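PDB 4BQN: capsular polysaccharide biosynthesis protein from Burkholderia pseudomallei, which binds coenzyme A and probably acts as an acetyltransferase in the biosynthesis of the capsular polysaccharide. Local coordinates for residues Ser9-Cys14 and Val36-Cys41; Phe42-Glu47 and Glu75-Val80; Glu55-Leu60 and Asn84-Gly89; Leu64-Ser69 and Val95-Trp100. The protein carries 1 engineered substitution. One frame throughout, in Å; residues are numbered along the deposited sequence.

Contact 1: residues Ser9-Cys14 and Val36-Cys41. With COA (coenzyme A), chain C.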
# COMPACT_ATOMS: atom_id res chain seq x y z
N SER A 9 -5.26 -8.24 -18.45
CA SER A 9 -5.93 -7.94 -17.20
C SER A 9 -4.88 -7.62 -16.16
O SER A 9 -3.71 -7.96 -16.33
CB SER A 9 -6.78 -9.11 -16.73
OG SER A 9 -7.61 -8.71 -15.67
N VAL A 10 -5.32 -6.97 -15.08
CA VAL A 10 -4.45 -6.69 -13.94
C VAL A 10 -5.13 -7.22 -12.68
O VAL A 10 -6.23 -6.79 -12.32
CB VAL A 10 -4.13 -5.18 -13.77
CG1 VAL A 10 -2.95 -5.02 -12.82
CG2 VAL A 10 -3.81 -4.50 -15.10
N TYR A 11 -4.47 -8.17 -12.02
CA TYR A 11 -5.03 -8.77 -10.82
C TYR A 11 -4.10 -8.53 -9.64
O TYR A 11 -2.88 -8.67 -9.76
CB TYR A 11 -5.21 -10.27 -10.99
CG TYR A 11 -5.67 -10.95 -9.73
CD1 TYR A 11 -6.98 -10.82 -9.28
CD2 TYR A 11 -4.78 -11.72 -8.98
CE1 TYR A 11 -7.40 -11.44 -8.13
CE2 TYR A 11 -5.19 -12.36 -7.81
CZ TYR A 11 -6.51 -12.22 -7.39
OH TYR A 11 -6.93 -12.88 -6.24
N GLY A 12 -4.66 -8.24 -8.48
CA GLY A 12 -3.83 -8.08 -7.29
C GLY A 12 -4.62 -7.37 -6.24
O GLY A 12 -5.82 -7.63 -6.08
N SER A 13 -3.94 -6.51 -5.48
CA SER A 13 -4.58 -5.71 -4.45
C SER A 13 -5.39 -4.57 -5.08
O SER A 13 -5.55 -4.52 -6.32
CB SER A 13 -3.49 -5.10 -3.57
OG SER A 13 -2.79 -4.07 -4.28
N CYS A 14 -5.85 -3.64 -4.25
CA CYS A 14 -6.48 -2.43 -4.77
C CYS A 14 -5.58 -1.65 -5.76
O CYS A 14 -6.07 -0.84 -6.54
CB CYS A 14 -6.93 -1.52 -3.61
SG CYS A 14 -5.67 -0.57 -2.83
N VAL A 36 -9.46 -6.38 -19.89
CA VAL A 36 -10.56 -7.23 -19.43
C VAL A 36 -10.45 -7.19 -17.90
O VAL A 36 -9.50 -7.73 -17.34
CB VAL A 36 -10.46 -8.67 -19.97
CG1 VAL A 36 -11.66 -9.51 -19.53
CG2 VAL A 36 -10.34 -8.66 -21.50
N GLU A 37 -11.40 -6.54 -17.24
CA GLU A 37 -11.29 -6.26 -15.80
C GLU A 37 -11.40 -7.50 -14.92
O GLU A 37 -12.28 -8.33 -15.14
CB GLU A 37 -12.37 -5.26 -15.36
CG GLU A 37 -12.21 -3.86 -15.91
CD GLU A 37 -13.40 -2.98 -15.58
OE1 GLU A 37 -14.48 -3.53 -15.28
OE2 GLU A 37 -13.25 -1.74 -15.62
N MET A 38 -10.53 -7.61 -13.91
CA MET A 38 -10.68 -8.62 -12.86
C MET A 38 -10.81 -7.91 -11.53
O MET A 38 -10.03 -6.99 -11.22
CB MET A 38 -9.48 -9.56 -12.81
CG MET A 38 -9.51 -10.60 -13.91
SD MET A 38 -8.14 -11.77 -13.81
CE MET A 38 -8.40 -12.58 -12.24
N GLU A 39 -11.77 -8.35 -10.72
CA GLU A 39 -11.92 -7.83 -9.37
C GLU A 39 -10.66 -8.13 -8.57
O GLU A 39 -10.08 -9.20 -8.71
CB GLU A 39 -13.14 -8.46 -8.68
CG GLU A 39 -14.48 -8.13 -9.31
CD GLU A 39 -14.80 -8.97 -10.55
OE1 GLU A 39 -14.09 -9.96 -10.83
OE2 GLU A 39 -15.77 -8.63 -11.24
N PRO A 40 -10.24 -7.20 -7.70
CA PRO A 40 -9.04 -7.46 -6.92
C PRO A 40 -9.23 -8.54 -5.84
O PRO A 40 -10.35 -8.96 -5.54
CB PRO A 40 -8.70 -6.09 -6.30
CG PRO A 40 -9.96 -5.31 -6.37
CD PRO A 40 -10.73 -5.81 -7.57
N CYS A 41 -8.11 -8.99 -5.28
CA CYS A 41 -8.06 -10.17 -4.43
C CYS A 41 -8.89 -10.04 -3.15
O CYS A 41 -9.35 -11.05 -2.62
CB CYS A 41 -6.60 -10.48 -4.07
SG CYS A 41 -5.74 -9.22 -3.10
N1A COA C . 6.25 -4.22 4.68
C2A COA C . 5.52 -4.60 5.76
N3A COA C . 4.38 -5.30 5.65
C4A COA C . 3.94 -5.67 4.43
C5A COA C . 4.68 -5.30 3.23
C6A COA C . 5.90 -4.53 3.42
N6A COA C . 6.62 -4.15 2.35
N7A COA C . 4.01 -5.79 2.16
C8A COA C . 2.93 -6.44 2.64
N9A COA C . 2.88 -6.34 3.99
C1B COA C . 1.90 -6.94 4.91
C2B COA C . 0.48 -7.03 4.39
O2B COA C . -0.23 -5.82 4.66
C3B COA C . -0.02 -8.22 5.20
O3B COA C . -0.28 -7.74 6.53
P3B COA C . -1.08 -8.61 7.62
O7A COA C . -1.26 -7.65 8.77
O8A COA C . -2.38 -8.96 6.94
O9A COA C . -0.21 -9.80 7.94
C4B COA C . 1.20 -9.14 5.24
O4B COA C . 2.33 -8.30 5.05
C5B COA C . 1.19 -10.25 4.19
O5B COA C . 1.05 -9.62 2.92
P1A COA C . 1.94 -10.04 1.67
O1A COA C . 1.61 -9.05 0.59
O2A COA C . 3.38 -10.18 2.07
O3A COA C . 1.47 -11.50 1.25
P2A COA C . 0.08 -12.18 0.80
O4A COA C . -0.30 -13.17 1.87
O5A COA C . 0.32 -12.70 -0.59
O6A COA C . -1.02 -11.02 0.79
CBP COA C . -2.28 -9.08 0.18
CCP COA C . -1.26 -10.11 -0.30
CDP COA C . -2.58 -8.07 -0.93
CEP COA C . -3.58 -9.81 0.47
CAP COA C . -1.70 -8.38 1.44
OAP COA C . -0.60 -7.55 1.08
C9P COA C . -2.66 -7.57 2.30
O9P COA C . -3.34 -8.11 3.15
N8P COA C . -2.67 -6.24 2.15
C7P COA C . -3.50 -5.37 2.97
C6P COA C . -4.98 -5.38 2.63
C5P COA C . -5.14 -4.90 1.21
O5P COA C . -5.13 -5.68 0.27
N4P COA C . -5.28 -3.59 1.08
C3P COA C . -5.44 -2.98 -0.22
C2P COA C . -4.35 -1.95 -0.43
S1P COA C . -4.20 -1.68 -2.15
O HOH W 1 -8.21 -5.74 -14.06
O HOH W 2 -7.57 -6.67 -9.79

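Contact 2: residues Phe42-Glu47 and Glu75-Val80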
# COMPACT_ATOMS: atom_id res chain seq x y z
N PHE A 42 -9.10 -8.82 -2.67
CA PHE A 42 -9.84 -8.63 -1.43
C PHE A 42 -11.35 -8.60 -1.63
O PHE A 42 -12.10 -8.69 -0.64
CB PHE A 42 -9.39 -7.35 -0.69
CG PHE A 42 -9.76 -6.08 -1.39
CD1 PHE A 42 -8.96 -5.56 -2.41
CD2 PHE A 42 -10.91 -5.38 -1.03
CE1 PHE A 42 -9.30 -4.36 -3.05
CE2 PHE A 42 -11.26 -4.20 -1.67
CZ PHE A 42 -10.46 -3.69 -2.68
N VAL A 43 -11.79 -8.47 -2.88
CA VAL A 43 -13.22 -8.34 -3.11
C VAL A 43 -13.82 -9.38 -4.05
O VAL A 43 -15.01 -9.64 -3.95
CB VAL A 43 -13.57 -6.89 -3.51
CG1 VAL A 43 -13.14 -6.61 -4.93
CG2 VAL A 43 -15.04 -6.59 -3.27
N ALA A 44 -13.01 -10.02 -4.89
CA ALA A 44 -13.55 -11.01 -5.82
C ALA A 44 -14.36 -12.06 -5.08
O ALA A 44 -13.91 -12.59 -4.07
CB ALA A 44 -12.43 -11.70 -6.60
N SER A 45 -15.55 -12.37 -5.59
CA SER A 45 -16.32 -13.48 -5.03
C SER A 45 -15.83 -14.79 -5.64
O SER A 45 -15.10 -14.80 -6.64
CB SER A 45 -17.79 -13.31 -5.35
OG SER A 45 -17.99 -13.52 -6.75
N GLU A 46 -16.24 -15.90 -5.04
CA GLU A 46 -15.88 -17.19 -5.59
C GLU A 46 -16.43 -17.39 -6.99
O GLU A 46 -15.73 -17.91 -7.86
CB GLU A 46 -16.32 -18.31 -4.66
CG GLU A 46 -15.70 -19.64 -5.01
CD GLU A 46 -16.03 -20.72 -4.00
OE1 GLU A 46 -16.72 -20.42 -2.99
OE2 GLU A 46 -15.59 -21.86 -4.22
N GLU A 47 -17.66 -16.94 -7.21
CA GLU A 47 -18.27 -17.06 -8.52
C GLU A 47 -17.45 -16.25 -9.54
O GLU A 47 -17.18 -16.72 -10.65
CB GLU A 47 -19.73 -16.59 -8.48
CG GLU A 47 -20.67 -17.55 -7.75
CD GLU A 47 -20.45 -17.61 -6.24
OE1 GLU A 47 -20.05 -16.60 -5.63
OE2 GLU A 47 -20.70 -18.69 -5.66
N GLU A 75 -6.54 -21.19 -2.47
CA GLU A 75 -5.87 -21.39 -3.75
C GLU A 75 -6.48 -20.60 -4.91
O GLU A 75 -5.74 -20.10 -5.76
CB GLU A 75 -5.86 -22.88 -4.10
CG GLU A 75 -5.07 -23.20 -5.36
CD GLU A 75 -5.04 -24.67 -5.69
OE1 GLU A 75 -6.07 -25.34 -5.52
OE2 GLU A 75 -3.97 -25.14 -6.13
N LYS A 76 -7.81 -20.49 -4.95
CA LYS A 76 -8.48 -19.89 -6.12
C LYS A 76 -8.08 -18.43 -6.36
O LYS A 76 -8.17 -17.96 -7.49
CB LYS A 76 -10.00 -19.99 -5.99
CG LYS A 76 -10.56 -21.39 -6.10
CD LYS A 76 -12.08 -21.36 -6.04
CE LYS A 76 -12.66 -22.72 -6.35
NZ LYS A 76 -14.13 -22.59 -6.47
N TYR A 77 -7.67 -17.73 -5.30
CA TYR A 77 -7.32 -16.31 -5.38
C TYR A 77 -5.81 -16.10 -5.48
O TYR A 77 -5.35 -14.97 -5.61
CB TYR A 77 -7.86 -15.56 -4.16
CG TYR A 77 -9.34 -15.77 -3.98
CD1 TYR A 77 -10.26 -14.98 -4.67
CD2 TYR A 77 -9.83 -16.78 -3.15
CE1 TYR A 77 -11.62 -15.18 -4.53
CE2 TYR A 77 -11.19 -16.99 -3.01
CZ TYR A 77 -12.08 -16.18 -3.71
OH TYR A 77 -13.44 -16.37 -3.60
N SER A 78 -5.05 -17.19 -5.41
CA SER A 78 -3.59 -17.09 -5.39
C SER A 78 -3.02 -16.80 -6.78
O SER A 78 -3.55 -17.27 -7.80
CB SER A 78 -2.96 -18.35 -4.79
OG SER A 78 -3.09 -19.45 -5.68
N SER A 79 -1.94 -16.02 -6.82
CA SER A 79 -1.35 -15.67 -8.11
C SER A 79 -0.80 -16.88 -8.87
O SER A 79 -0.94 -16.96 -10.09
CB SER A 79 -0.29 -14.58 -7.94
OG SER A 79 0.67 -14.94 -6.96
N VAL A 80 -0.22 -17.83 -8.14
CA VAL A 80 0.29 -19.07 -8.76
C VAL A 80 -0.82 -19.80 -9.52
O VAL A 80 -0.64 -20.21 -10.66
CB VAL A 80 0.93 -19.98 -7.70
CG1 VAL A 80 1.01 -21.43 -8.18
CG2 VAL A 80 2.32 -19.46 -7.33

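Contact 3: residues Glu55-Leu60 and Asn84-Gly89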
# COMPACT_ATOMS: atom_id res chain seq x y z
N GLU A 55 -12.85 -18.26 -18.11
CA GLU A 55 -13.26 -17.46 -19.27
C GLU A 55 -12.38 -16.25 -19.56
O GLU A 55 -12.32 -15.77 -20.68
CB GLU A 55 -14.71 -16.98 -19.10
CG GLU A 55 -15.75 -18.10 -19.07
CD GLU A 55 -17.17 -17.60 -18.85
OE1 GLU A 55 -17.42 -16.39 -19.00
OE2 GLU A 55 -18.05 -18.43 -18.52
N THR A 56 -11.72 -15.72 -18.53
CA THR A 56 -10.92 -14.52 -18.72
C THR A 56 -9.47 -14.87 -19.00
O THR A 56 -8.94 -14.56 -20.07
CB THR A 56 -10.99 -13.59 -17.49
OG1 THR A 56 -12.35 -13.22 -17.26
CG2 THR A 56 -10.14 -12.34 -17.68
N ILE A 57 -8.83 -15.51 -18.03
CA ILE A 57 -7.40 -15.77 -18.09
C ILE A 57 -6.96 -16.60 -19.32
O ILE A 57 -5.97 -16.26 -19.95
CB ILE A 57 -6.88 -16.33 -16.75
CG1 ILE A 57 -7.02 -15.25 -15.67
CG2 ILE A 57 -5.42 -16.79 -16.86
CD1 ILE A 57 -6.86 -15.76 -14.25
N PRO A 58 -7.72 -17.65 -19.68
CA PRO A 58 -7.30 -18.42 -20.87
C PRO A 58 -7.34 -17.63 -22.19
O PRO A 58 -6.80 -18.10 -23.20
CB PRO A 58 -8.29 -19.59 -20.90
CG PRO A 58 -8.71 -19.75 -19.47
CD PRO A 58 -8.81 -18.34 -18.96
N LYS A 59 -7.97 -16.46 -22.18
CA LYS A 59 -8.03 -15.61 -23.37
C LYS A 59 -7.06 -14.42 -23.35
O LYS A 59 -7.04 -13.61 -24.29
CB LYS A 59 -9.47 -15.11 -23.60
CG LYS A 59 -10.51 -16.20 -23.77
CD LYS A 59 -11.90 -15.60 -23.93
CE LYS A 59 -12.98 -16.64 -23.69
NZ LYS A 59 -14.22 -16.01 -23.15
N LEU A 60 -6.25 -14.29 -22.30
CA LEU A 60 -5.36 -13.13 -22.19
C LEU A 60 -4.04 -13.30 -22.95
O LEU A 60 -3.44 -14.38 -22.95
CB LEU A 60 -5.05 -12.83 -20.72
CG LEU A 60 -6.23 -12.44 -19.84
CD1 LEU A 60 -5.70 -12.28 -18.42
CD2 LEU A 60 -6.92 -11.18 -20.34
N ASN A 84 -1.37 -19.91 -13.75
CA ASN A 84 -1.30 -21.25 -14.34
C ASN A 84 -2.30 -21.49 -15.47
O ASN A 84 -2.09 -22.35 -16.32
CB ASN A 84 -1.45 -22.32 -13.26
CG ASN A 84 -1.20 -23.71 -13.78
OD1 ASN A 84 -0.10 -24.03 -14.23
ND2 ASN A 84 -2.23 -24.56 -13.73
N SER A 85 -3.39 -20.71 -15.48
CA SER A 85 -4.44 -20.88 -16.49
C SER A 85 -4.22 -20.04 -17.75
O SER A 85 -5.07 -20.04 -18.66
CB SER A 85 -5.81 -20.60 -15.87
OG SER A 85 -6.22 -21.71 -15.11
N MET A 86 -3.10 -19.33 -17.82
CA MET A 86 -2.74 -18.57 -19.04
C MET A 86 -2.57 -19.49 -20.25
O MET A 86 -2.11 -20.62 -20.11
CB MET A 86 -1.46 -17.77 -18.82
CG MET A 86 -1.67 -16.51 -17.99
SD MET A 86 -2.67 -15.27 -18.84
CE MET A 86 -1.48 -14.60 -19.99
N PRO A 87 -2.94 -19.00 -21.44
CA PRO A 87 -2.77 -19.82 -22.64
C PRO A 87 -1.29 -19.90 -23.06
O PRO A 87 -0.50 -19.05 -22.62
CB PRO A 87 -3.57 -19.06 -23.69
CG PRO A 87 -3.42 -17.64 -23.27
CD PRO A 87 -3.53 -17.69 -21.77
N PRO A 88 -0.93 -20.91 -23.88
CA PRO A 88 0.37 -20.93 -24.53
C PRO A 88 0.64 -19.62 -25.26
O PRO A 88 -0.25 -19.09 -25.95
CB PRO A 88 0.24 -22.09 -25.52
CG PRO A 88 -0.72 -23.02 -24.87
CD PRO A 88 -1.68 -22.16 -24.09
N GLY A 89 1.84 -19.08 -25.09
CA GLY A 89 2.19 -17.83 -25.74
C GLY A 89 1.73 -16.59 -24.99
O GLY A 89 2.12 -15.48 -25.34

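Contact 4: residues Leu64-Ser69 and Val95-Trp100. With COA (coenzyme A), chain C.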
# COMPACT_ATOMS: atom_id res chain seq x y z
N LEU A 64 -0.97 -9.06 -15.96
CA LEU A 64 -0.17 -8.30 -15.01
C LEU A 64 -0.76 -8.57 -13.65
O LEU A 64 -1.96 -8.42 -13.45
CB LEU A 64 -0.22 -6.79 -15.29
CG LEU A 64 0.56 -6.25 -16.48
CD1 LEU A 64 0.14 -4.82 -16.79
CD2 LEU A 64 2.07 -6.32 -16.24
N TYR A 65 0.06 -8.99 -12.70
CA TYR A 65 -0.50 -9.38 -11.42
C TYR A 65 0.46 -9.09 -10.29
O TYR A 65 1.68 -9.05 -10.48
CB TYR A 65 -0.86 -10.89 -11.44
CG TYR A 65 0.35 -11.78 -11.47
CD1 TYR A 65 1.00 -12.08 -12.67
CD2 TYR A 65 0.90 -12.26 -10.28
CE1 TYR A 65 2.15 -12.85 -12.70
CE2 TYR A 65 2.06 -13.04 -10.29
CZ TYR A 65 2.67 -13.31 -11.50
OH TYR A 65 3.81 -14.08 -11.50
N GLN A 66 -0.10 -8.93 -9.10
CA GLN A 66 0.72 -8.84 -7.91
C GLN A 66 0.72 -10.18 -7.20
O GLN A 66 -0.28 -10.92 -7.26
CB GLN A 66 0.18 -7.75 -6.98
CG GLN A 66 0.21 -6.38 -7.65
CD GLN A 66 -0.25 -5.27 -6.74
OE1 GLN A 66 -1.36 -5.31 -6.21
NE2 GLN A 66 0.58 -4.24 -6.58
N PRO A 67 1.82 -10.52 -6.51
CA PRO A 67 1.83 -11.78 -5.76
C PRO A 67 0.72 -11.87 -4.70
O PRO A 67 0.51 -10.93 -3.94
CB PRO A 67 3.21 -11.75 -5.09
CG PRO A 67 4.07 -10.97 -6.04
CD PRO A 67 3.13 -9.86 -6.48
N VAL A 68 0.01 -13.00 -4.68
CA VAL A 68 -1.04 -13.24 -3.68
C VAL A 68 -0.92 -14.69 -3.24
O VAL A 68 -1.07 -15.61 -4.05
CB VAL A 68 -2.47 -12.99 -4.21
CG1 VAL A 68 -3.50 -13.28 -3.12
CG2 VAL A 68 -2.64 -11.57 -4.73
N SER A 69 -0.67 -14.90 -1.95
CA SER A 69 -0.45 -16.22 -1.40
C SER A 69 -1.73 -17.06 -1.40
O SER A 69 -2.84 -16.52 -1.40
CB SER A 69 0.06 -16.13 0.05
OG SER A 69 -0.99 -15.69 0.91
N VAL A 95 4.07 -7.77 -10.68
CA VAL A 95 4.26 -6.38 -10.30
C VAL A 95 4.33 -6.30 -8.78
O VAL A 95 3.48 -6.87 -8.08
CB VAL A 95 3.08 -5.52 -10.79
CG1 VAL A 95 3.28 -4.06 -10.40
CG2 VAL A 95 2.93 -5.66 -12.30
N GLN A 96 5.32 -5.55 -8.31
CA GLN A 96 5.53 -5.32 -6.90
C GLN A 96 4.24 -4.86 -6.20
O GLN A 96 3.50 -4.03 -6.72
CB GLN A 96 6.58 -4.22 -6.76
CG GLN A 96 6.90 -3.79 -5.33
CD GLN A 96 8.11 -2.90 -5.32
OE1 GLN A 96 8.16 -1.89 -6.03
NE2 GLN A 96 9.13 -3.28 -4.54
N TYR A 97 4.01 -5.41 -5.00
CA TYR A 97 2.99 -4.91 -4.10
C TYR A 97 3.64 -3.77 -3.32
O TYR A 97 4.60 -3.97 -2.55
CB TYR A 97 2.48 -6.00 -3.17
CG TYR A 97 1.49 -5.47 -2.17
CD1 TYR A 97 0.25 -4.98 -2.58
CD2 TYR A 97 1.80 -5.43 -0.81
CE1 TYR A 97 -0.67 -4.48 -1.67
CE2 TYR A 97 0.89 -4.93 0.11
CZ TYR A 97 -0.34 -4.46 -0.32
OH TYR A 97 -1.26 -3.97 0.56
N MET A 98 3.16 -2.55 -3.54
CA MET A 98 3.83 -1.38 -3.02
C MET A 98 3.32 -1.07 -1.61
O MET A 98 2.17 -0.67 -1.43
CB MET A 98 3.61 -0.19 -3.96
CG MET A 98 4.21 -0.42 -5.32
SD MET A 98 3.68 0.77 -6.57
CE MET A 98 2.12 0.04 -7.07
N HIS A 99 4.19 -1.22 -0.61
CA HIS A 99 3.87 -0.98 0.79
C HIS A 99 5.07 -0.25 1.38
O HIS A 99 6.22 -0.65 1.15
CB HIS A 99 3.57 -2.31 1.47
CG HIS A 99 3.29 -2.22 2.94
ND1 HIS A 99 2.08 -2.56 3.49
CD2 HIS A 99 4.10 -1.87 3.98
CE1 HIS A 99 2.15 -2.43 4.81
NE2 HIS A 99 3.36 -2.01 5.13
N TRP A 100 4.81 0.83 2.09
CA TRP A 100 5.88 1.68 2.60
C TRP A 100 5.37 2.44 3.81
O TRP A 100 4.47 3.27 3.67
CB TRP A 100 6.31 2.66 1.51
CG TRP A 100 7.46 3.52 1.86
CD1 TRP A 100 7.43 4.81 2.35
CD2 TRP A 100 8.85 3.19 1.68
NE1 TRP A 100 8.72 5.28 2.51
CE2 TRP A 100 9.61 4.31 2.12
CE3 TRP A 100 9.53 2.05 1.21
CZ2 TRP A 100 11.00 4.33 2.07
CZ3 TRP A 100 10.92 2.07 1.16
CH2 TRP A 100 11.64 3.20 1.61
N1A COA C . 6.25 -4.22 4.68
C2A COA C . 5.52 -4.60 5.76
N3A COA C . 4.38 -5.30 5.65
C4A COA C . 3.94 -5.67 4.43
C5A COA C . 4.68 -5.30 3.23
C6A COA C . 5.90 -4.53 3.42
N6A COA C . 6.62 -4.15 2.35
N7A COA C . 4.01 -5.79 2.16
C8A COA C . 2.93 -6.44 2.64
N9A COA C . 2.88 -6.34 3.99
C1B COA C . 1.90 -6.94 4.91
C2B COA C . 0.48 -7.03 4.39
O2B COA C . -0.23 -5.82 4.66
C3B COA C . -0.02 -8.22 5.20
O3B COA C . -0.28 -7.74 6.53
P3B COA C . -1.08 -8.61 7.62
O7A COA C . -1.26 -7.65 8.77
O8A COA C . -2.38 -8.96 6.94
O9A COA C . -0.21 -9.80 7.94
C4B COA C . 1.20 -9.14 5.24
O4B COA C . 2.33 -8.30 5.05
C5B COA C . 1.19 -10.25 4.19
O5B COA C . 1.05 -9.62 2.92
P1A COA C . 1.94 -10.04 1.67
O1A COA C . 1.61 -9.05 0.59
O2A COA C . 3.38 -10.18 2.07
O3A COA C . 1.47 -11.50 1.25
P2A COA C . 0.08 -12.18 0.80
O4A COA C . -0.30 -13.17 1.87
O5A COA C . 0.32 -12.70 -0.59
O6A COA C . -1.02 -11.02 0.79
CBP COA C . -2.28 -9.08 0.18
CCP COA C . -1.26 -10.11 -0.30
CDP COA C . -2.58 -8.07 -0.93
CEP COA C . -3.58 -9.81 0.47
CAP COA C . -1.70 -8.38 1.44
OAP COA C . -0.60 -7.55 1.08
C9P COA C . -2.66 -7.57 2.30
O9P COA C . -3.34 -8.11 3.15
N8P COA C . -2.67 -6.24 2.15
C7P COA C . -3.50 -5.37 2.97
C6P COA C . -4.98 -5.38 2.63
C5P COA C . -5.14 -4.90 1.21
O5P COA C . -5.13 -5.68 0.27
N4P COA C . -5.28 -3.59 1.08
C3P COA C . -5.44 -2.98 -0.22
C2P COA C . -4.35 -1.95 -0.43
S1P COA C . -4.20 -1.68 -2.15

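Contact 1: residues Ser9-Cys14 and Val36-Cys41
M38 reaches from the loop 36-41 to strand 6-11 and touches it along its whole length. Its CB lies 3.5 Å from S9 OG, and CG comes closer to the same hydroxyl, at 3.2 Å. SD passes S9 OG at 3.6 Å, and a bend at the last torsion (chi3 62°) brings CE obliquely to Y11 CD1, 3.7 Å away. S9 OG, anti to its backbone N (chi1 -169°), donates to V36 O at 2.7 Å, nearly along the C=O axis. Around V10 and M38 no direct bond joins the backbones; two waters bridge them: one donates to V10 O and accepts from M38 N, the other donates to both V10 O and M38 O. The loop follows edge strand 33-35 of the four-stranded parallel sheet and runs beside the carboxyl end of strand 6-11, where the coenzyme A site begins. There C41 N donates to G12 O at 2.8 Å, almost straight (169°). Y11 OH, hydrogen-bonded to Y77 O, sits 3.3 Å from C41 CB, while E39 O lies at the edge of the ring. Two residues beyond G12, C14 SG forms a disulfide of 2.0 Å with S1P of coenzyme A.

Contact 2: residues Phe42-Glu47 and Glu75-Val80
K76 NZ is gripped by two carboxylates: E46 OE2 accepts from it across the contact at 2.8 Å, and D50, one turn further along helix 46-56, forms a second salt bridge. The E46 and K76 side chains are both extended beyond CG and cross obliquely. E46 starts anti to its backbone N (chi1 -167°) and offers OE2 by the anti lone pair, facing away from OE1. The same helix start is closed by S45 at the N-cap: its OG caps a backbone N in the first turn and Q48 OE1 accepts from S45 N, in the manner of a capping box. On the other side, the short 3-10 turn 75-77 ends with E75 O taking both S78 OG, at 2.7 Å, and S78 N, at 3.0 Å, just ahead of helix 79-83. Y77 joins this turn to the loop leading into helix 46-56. Its CE1 lies 3.5 Å from A44 O and 4.1 Å from A44 CB, with S45 O at the ring edge. Y77 OH stops 3.2 Å from E46 N at an angle too poor for a hydrogen bond. R73 makes a cation-pi contact with Y77 and also donates to A44 O. With two acids around one ammonium, K76 is probably kept charged, although the exposed E46 arm of the pair is likely weakened by solvent.

Contact 3: residues Glu55-Leu60 and Asn84-Gly89
No hydrogen bond joins 55-60 to 84-89; the contact is made of apolar touches and of carbon atoms set against carbonyl oxygens. The apolar part is carried by I57 and M86. I57 CG2, anti to the backbone N, presses on the peptide between S85 and M86, with M86 N at 3.6 Å, and on the S85 side chain, whose CB is 4.0 Å away. M86 leaves its backbone pointing away from the other segment, but turns at chi2 (-68°) and chi3 (-77°) fold the chain back, so that SD meets I57 CG2 at 3.7 Å and L60 CB at 3.9 Å. Its CE goes on to lie against the backbone carbonyl of L60.

Both segments are turns that enter parallel strands from helices: 55-60 leads from helix 46-56 to strand 62-65; the loop 84-89 leads from helix 79-83 to strand 91-94. They therefore meet at the end of the sheet where these strands begin, away from the coenzyme A site.

The second kind of touch centres on the P87 ring, whose rim atoms CB, CG and CD each meet a carbonyl oxygen. CD lies 3.4 Å from I57 O, CB 3.4 Å from P58 O and CG 3.3 Å from L60 O. In the opposite sense, P58 CA directs a C-H at S85 O (131° at the hydrogen), with the P58 ring alongside the same oxygen. Hydrogen bonds inside 55-60 shape the 3-10 turn that presents these carbonyls: K59 N donates to T56 O, and L60 N to I57 O, the oxygen facing P87 CD.

Contact 4: residues Leu64-Ser69 and Val95-Trp100
At the carboxyl ends of strands 62-65 and 91-94 the two backbones, directed 57° apart, are joined by V95 N, which donates to Y65 O at 2.7 Å in the carbonyl plane. Beside it L64 CD2 touches V95 CG2 at 4.1 Å. Q66, with CG anti to its carbonyl carbon and the chain then extended, passes V95 O with CG at 3.3 Å. Its NE2 donates to Q96 O at 2.9 Å from above the carbonyl plane. The amide is gripped three ways, since NE2 also reaches Q15 OE1 and OE1 accepts from S13 OG, which fixes its rotation. OE1 meets the edge of the Y97 ring, the two planes 69° apart. Y97, anti to its backbone N (chi1 176°), holds the pantetheine arm: its OH accepts from N8P of coenzyme A at 3.1 Å, and OAP lies over a ring face. One face of the H99 ring lies against the adenine, with C4A of coenzyme A 3.6 Å above its centre. On the other segment S69, N-cap of helix 70-73, binds one phosphate twice, by N to O5A of coenzyme A (2.8 Å) and by OG to O4A (2.8 Å). Two loops leaving neighbouring parallel strands at their carboxyl ends thus line part of the cofactor pocket, joined by N172, R167 and R294, at the usual place for a ligand site in alpha/beta folds.

In the fold
From the N terminus, contact 1 closes first: the chain leaves strand 6-11, makes helices 15-24 and 27-32, and returns through edge strand 33-35. Its loop is complete before the others open. Contacts 2, 3 and 4 then start in turn at 42-47, 55-60 and 64-69 and end in the same order, so each crosses the other two and none nests. Contact 2 ties the start of helix 46-56 to the turn before helix 79-83, contact 3 joins the turns at the far ends of those helices, and contact 4 joins the exits of strands 62-65 and 91-94. Contacts 1 and 4 share the sheet and both touch coenzyme A; contact 3 lies remote from it.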